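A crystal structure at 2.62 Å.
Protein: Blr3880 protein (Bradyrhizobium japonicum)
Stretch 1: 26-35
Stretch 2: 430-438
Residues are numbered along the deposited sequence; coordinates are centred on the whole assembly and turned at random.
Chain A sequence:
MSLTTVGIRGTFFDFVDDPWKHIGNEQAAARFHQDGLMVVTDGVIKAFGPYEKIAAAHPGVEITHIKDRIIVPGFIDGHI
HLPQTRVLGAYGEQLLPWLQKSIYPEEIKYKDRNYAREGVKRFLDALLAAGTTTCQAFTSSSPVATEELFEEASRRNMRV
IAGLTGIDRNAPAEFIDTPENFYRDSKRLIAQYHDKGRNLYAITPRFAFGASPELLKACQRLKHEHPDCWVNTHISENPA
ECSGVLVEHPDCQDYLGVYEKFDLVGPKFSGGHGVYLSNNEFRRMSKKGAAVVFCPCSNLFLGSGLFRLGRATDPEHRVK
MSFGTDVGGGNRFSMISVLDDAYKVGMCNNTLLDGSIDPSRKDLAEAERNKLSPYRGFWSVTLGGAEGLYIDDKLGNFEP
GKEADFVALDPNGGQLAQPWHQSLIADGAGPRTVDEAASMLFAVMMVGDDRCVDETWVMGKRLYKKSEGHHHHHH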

# COMPACT_ATOMS: atom_id res chain seq x y z
N GLU A 26 -16.85 15.41 13.19
CA GLU A 26 -15.42 15.39 13.44
C GLU A 26 -14.71 16.72 13.23
O GLU A 26 -13.66 16.95 13.82
CB GLU A 26 -14.78 14.31 12.57
CG GLU A 26 -15.55 13.01 12.58
CD GLU A 26 -14.75 11.85 12.03
OE1 GLU A 26 -13.84 11.37 12.74
OE2 GLU A 26 -15.01 11.42 10.89
N GLN A 27 -15.29 17.59 12.40
CA GLN A 27 -14.70 18.90 12.13
C GLN A 27 -14.38 19.62 13.43
O GLN A 27 -13.40 20.35 13.53
CB GLN A 27 -15.67 19.78 11.33
CG GLN A 27 -16.21 19.15 10.05
CD GLN A 27 -17.26 18.06 10.30
OE1 GLN A 27 -16.94 16.87 10.49
NE2 GLN A 27 -18.54 18.47 10.29
N ALA A 28 -15.21 19.38 14.44
CA ALA A 28 -15.05 19.99 15.75
C ALA A 28 -13.75 19.61 16.43
O ALA A 28 -13.35 20.25 17.40
CB ALA A 28 -16.23 19.60 16.63
N ALA A 29 -13.09 18.56 15.96
CA ALA A 29 -11.85 18.14 16.59
C ALA A 29 -10.67 18.80 15.89
O ALA A 29 -9.57 18.87 16.44
CB ALA A 29 -11.71 16.61 16.54
N ALA A 30 -10.91 19.30 14.68
CA ALA A 30 -9.88 19.95 13.88
C ALA A 30 -9.85 21.47 14.06
O ALA A 30 -10.80 22.07 14.56
CB ALA A 30 -10.07 19.60 12.41
N ARG A 31 -8.75 22.07 13.63
CA ARG A 31 -8.55 23.52 13.70
C ARG A 31 -7.95 23.93 12.37
O ARG A 31 -6.86 23.48 12.00
CB ARG A 31 -7.58 23.86 14.84
CG ARG A 31 -7.30 25.33 14.99
CD ARG A 31 -5.99 25.54 15.72
NE ARG A 31 -6.10 25.49 17.18
CZ ARG A 31 -5.10 25.13 17.99
NH1 ARG A 31 -3.93 24.79 17.48
NH2 ARG A 31 -5.27 25.14 19.30
N PHE A 32 -8.65 24.77 11.64
CA PHE A 32 -8.18 25.19 10.33
C PHE A 32 -7.98 26.70 10.19
O PHE A 32 -8.82 27.49 10.62
CB PHE A 32 -9.16 24.71 9.27
CG PHE A 32 -8.86 25.20 7.90
CD1 PHE A 32 -7.78 24.68 7.19
CD2 PHE A 32 -9.67 26.14 7.29
CE1 PHE A 32 -7.51 25.10 5.88
CE2 PHE A 32 -9.42 26.57 5.98
CZ PHE A 32 -8.34 26.05 5.28
N HIS A 33 -6.86 27.08 9.58
CA HIS A 33 -6.54 28.48 9.33
C HIS A 33 -6.12 28.56 7.87
O HIS A 33 -5.04 28.10 7.52
CB HIS A 33 -5.37 28.94 10.20
CG HIS A 33 -5.75 29.22 11.62
ND1 HIS A 33 -6.69 30.17 11.96
CD2 HIS A 33 -5.32 28.68 12.78
CE1 HIS A 33 -6.83 30.19 13.27
NE2 HIS A 33 -6.01 29.30 13.80
N GLN A 34 -6.97 29.13 7.01
CA GLN A 34 -6.62 29.24 5.60
C GLN A 34 -5.37 30.10 5.44
O GLN A 34 -4.53 29.84 4.58
CB GLN A 34 -7.75 29.87 4.80
CG GLN A 34 -7.40 29.97 3.33
CD GLN A 34 -8.51 30.59 2.49
OE1 GLN A 34 -9.67 30.19 2.56
NE2 GLN A 34 -8.14 31.59 1.69
N ASP A 35 -5.25 31.13 6.29
CA ASP A 35 -4.10 32.03 6.27
C ASP A 35 -3.72 32.38 7.71
O ASP A 35 -4.18 33.38 8.26
CB ASP A 35 -4.45 33.31 5.50
CG ASP A 35 -3.31 34.33 5.52
OD1 ASP A 35 -2.14 33.92 5.35
OD2 ASP A 35 -3.58 35.54 5.69
N GLY A 430 -6.45 25.80 -3.81
CA GLY A 430 -6.40 25.95 -2.36
C GLY A 430 -7.61 25.72 -1.46
O GLY A 430 -8.67 26.30 -1.70
N PRO A 431 -7.49 24.90 -0.40
CA PRO A 431 -8.59 24.61 0.53
C PRO A 431 -9.07 25.88 1.27
O PRO A 431 -8.27 26.58 1.89
CB PRO A 431 -7.98 23.57 1.47
CG PRO A 431 -6.57 24.01 1.56
CD PRO A 431 -6.24 24.30 0.10
N ARG A 432 -10.37 26.13 1.22
CA ARG A 432 -10.96 27.32 1.84
C ARG A 432 -11.68 27.08 3.17
O ARG A 432 -11.99 28.03 3.88
CB ARG A 432 -11.92 27.97 0.84
CG ARG A 432 -11.25 28.26 -0.49
CD ARG A 432 -12.24 28.38 -1.63
NE ARG A 432 -13.05 27.18 -1.76
CZ ARG A 432 -13.94 26.99 -2.73
NH1 ARG A 432 -14.12 27.92 -3.66
NH2 ARG A 432 -14.65 25.87 -2.78
N THR A 433 -11.93 25.81 3.49
CA THR A 433 -12.61 25.45 4.74
C THR A 433 -12.01 24.19 5.34
O THR A 433 -11.37 23.41 4.63
CB THR A 433 -14.10 25.19 4.50
OG1 THR A 433 -14.23 24.04 3.65
CG2 THR A 433 -14.76 26.37 3.83
N VAL A 434 -12.23 23.97 6.63
CA VAL A 434 -11.71 22.78 7.29
C VAL A 434 -12.13 21.50 6.57
O VAL A 434 -11.37 20.53 6.54
CB VAL A 434 -12.17 22.70 8.75
CG1 VAL A 434 -13.67 22.60 8.82
CG2 VAL A 434 -11.52 21.52 9.42
N ASP A 435 -13.33 21.49 6.00
CA ASP A 435 -13.82 20.31 5.28
C ASP A 435 -13.03 20.10 3.99
O ASP A 435 -12.70 18.96 3.64
CB ASP A 435 -15.30 20.47 4.93
CG ASP A 435 -16.16 20.83 6.14
OD1 ASP A 435 -16.33 19.97 7.05
OD2 ASP A 435 -16.64 22.00 6.18
N GLU A 436 -12.75 21.18 3.27
CA GLU A 436 -12.00 21.03 2.03
C GLU A 436 -10.59 20.59 2.36
O GLU A 436 -10.00 19.80 1.62
CB GLU A 436 -11.97 22.35 1.24
CG GLU A 436 -13.34 22.87 0.83
CD GLU A 436 -13.26 23.99 -0.19
OE1 GLU A 436 -12.50 24.97 0.03
OE2 GLU A 436 -13.97 23.91 -1.22
N ALA A 437 -10.06 21.07 3.47
CA ALA A 437 -8.71 20.71 3.88
C ALA A 437 -8.67 19.22 4.20
O ALA A 437 -7.82 18.48 3.71
CB ALA A 437 -8.28 21.53 5.09
N ALA A 438 -9.62 18.77 5.02
CA ALA A 438 -9.69 17.37 5.40
C ALA A 438 -9.85 16.52 4.15
O ALA A 438 -9.24 15.46 4.00
CB ALA A 438 -10.87 17.15 6.34

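Packing of a strand of Blr3880 against the start of a helix nearly 400 residues further along the chain. No hydrogen bond or salt bridge links the two stretches; van der Waals contact, centred on one aromatic ring, joins them and buries 399 Å² counted over both sides. Strand 30-33 and helix 434-438 cross at 103°, with their axes 8.8 Å apart at closest approach. The contacts fall on the helix's first turn and the loop leading into it.

Stretch 1 opens with a 3-10 segment, 26-29, in which Ala-29 N bonds to Glu-26 O (2.7 Å). Within it Gln-27 points toward stretch 2. Its chi1 is m and its chi2 p, a bent chain that sets CB near the valine and CG near the aspartate: Gln-27 CB lies 4.3 Å from Val-434 CG1, and Gln-27 CG is 3.1 Å from Asp-435 OD1. Asp-435 sets its CB sideways, but the end of its side chain comes nearer and reaches this methylene. Ala-28 points away and takes no part.

A backbone bond from Ala-30 N to Gln-27 O (2.9 Å) leads into the strand. Ala-30 turns its methyl toward the helix, where Ala-30 CB packs 3.8 Å from Val-434 CG2, a small apolar side chain that meets the valine methyl without a polar group at the contact. The strand then alternates: Arg-31 points away, and its long, charged side chain makes no contact with stretch 2.

Phe-32 is the centre of the contact, with 108 Å² covered by stretch 2. Its CA lies 5.2 Å from Val-434 CA, and its t rotamer lays the ring alongside the loop 431-434, where it also touches the helix's first turn. Phe-32 CB meets Val-434 CB at 3.7 Å, while Phe-32 CD2 comes within 3.4 Å of Val-434 N. Val-434, with 75 Å² covered, is a branched apolar side chain that meets Gln-27, Ala-30 and Phe-32 together. Thr-433 C, the carbonyl carbon, lies over one ring face, 3.6 Å from Phe-32 CE2. Two carbonyl oxygens approach the ring edge, Pro-431 O at 3.4 Å from Phe-32 CZ and Arg-432 O at 3.6 Å from Phe-32 CE2, a setting that suits the slightly positive rim of an aromatic ring. One turn beyond Val-434, Ala-437 CB touches Phe-32 CE1 at 3.7 Å, a methyl on a buried residue that points toward the strand.

The loop that the ring packs against is tied to the helix within stretch 2. Thr-433 caps the helix by accepting from Glu-436 N at its OG1 (3.2 Å), and Arg-432 NH2 forms a salt bridge with Glu-436 OE2 (2.6 Å). Arg-432 N also donates to Glu-436 OE1 (2.7 Å), tying the backbone before the helix to its first turn.

His-33 makes no contact with stretch 2. Gln-34, where the chain turns a corner, extends with chi1 and chi2 both t: Gln-34 CG lies 3.8 Å from Pro-431 O, and Gln-34 OE1 rests 3.2 Å from Arg-432 CA. Asp-35 leaves the contact, its carboxylate hydrogen-bonded elsewhere in the structure.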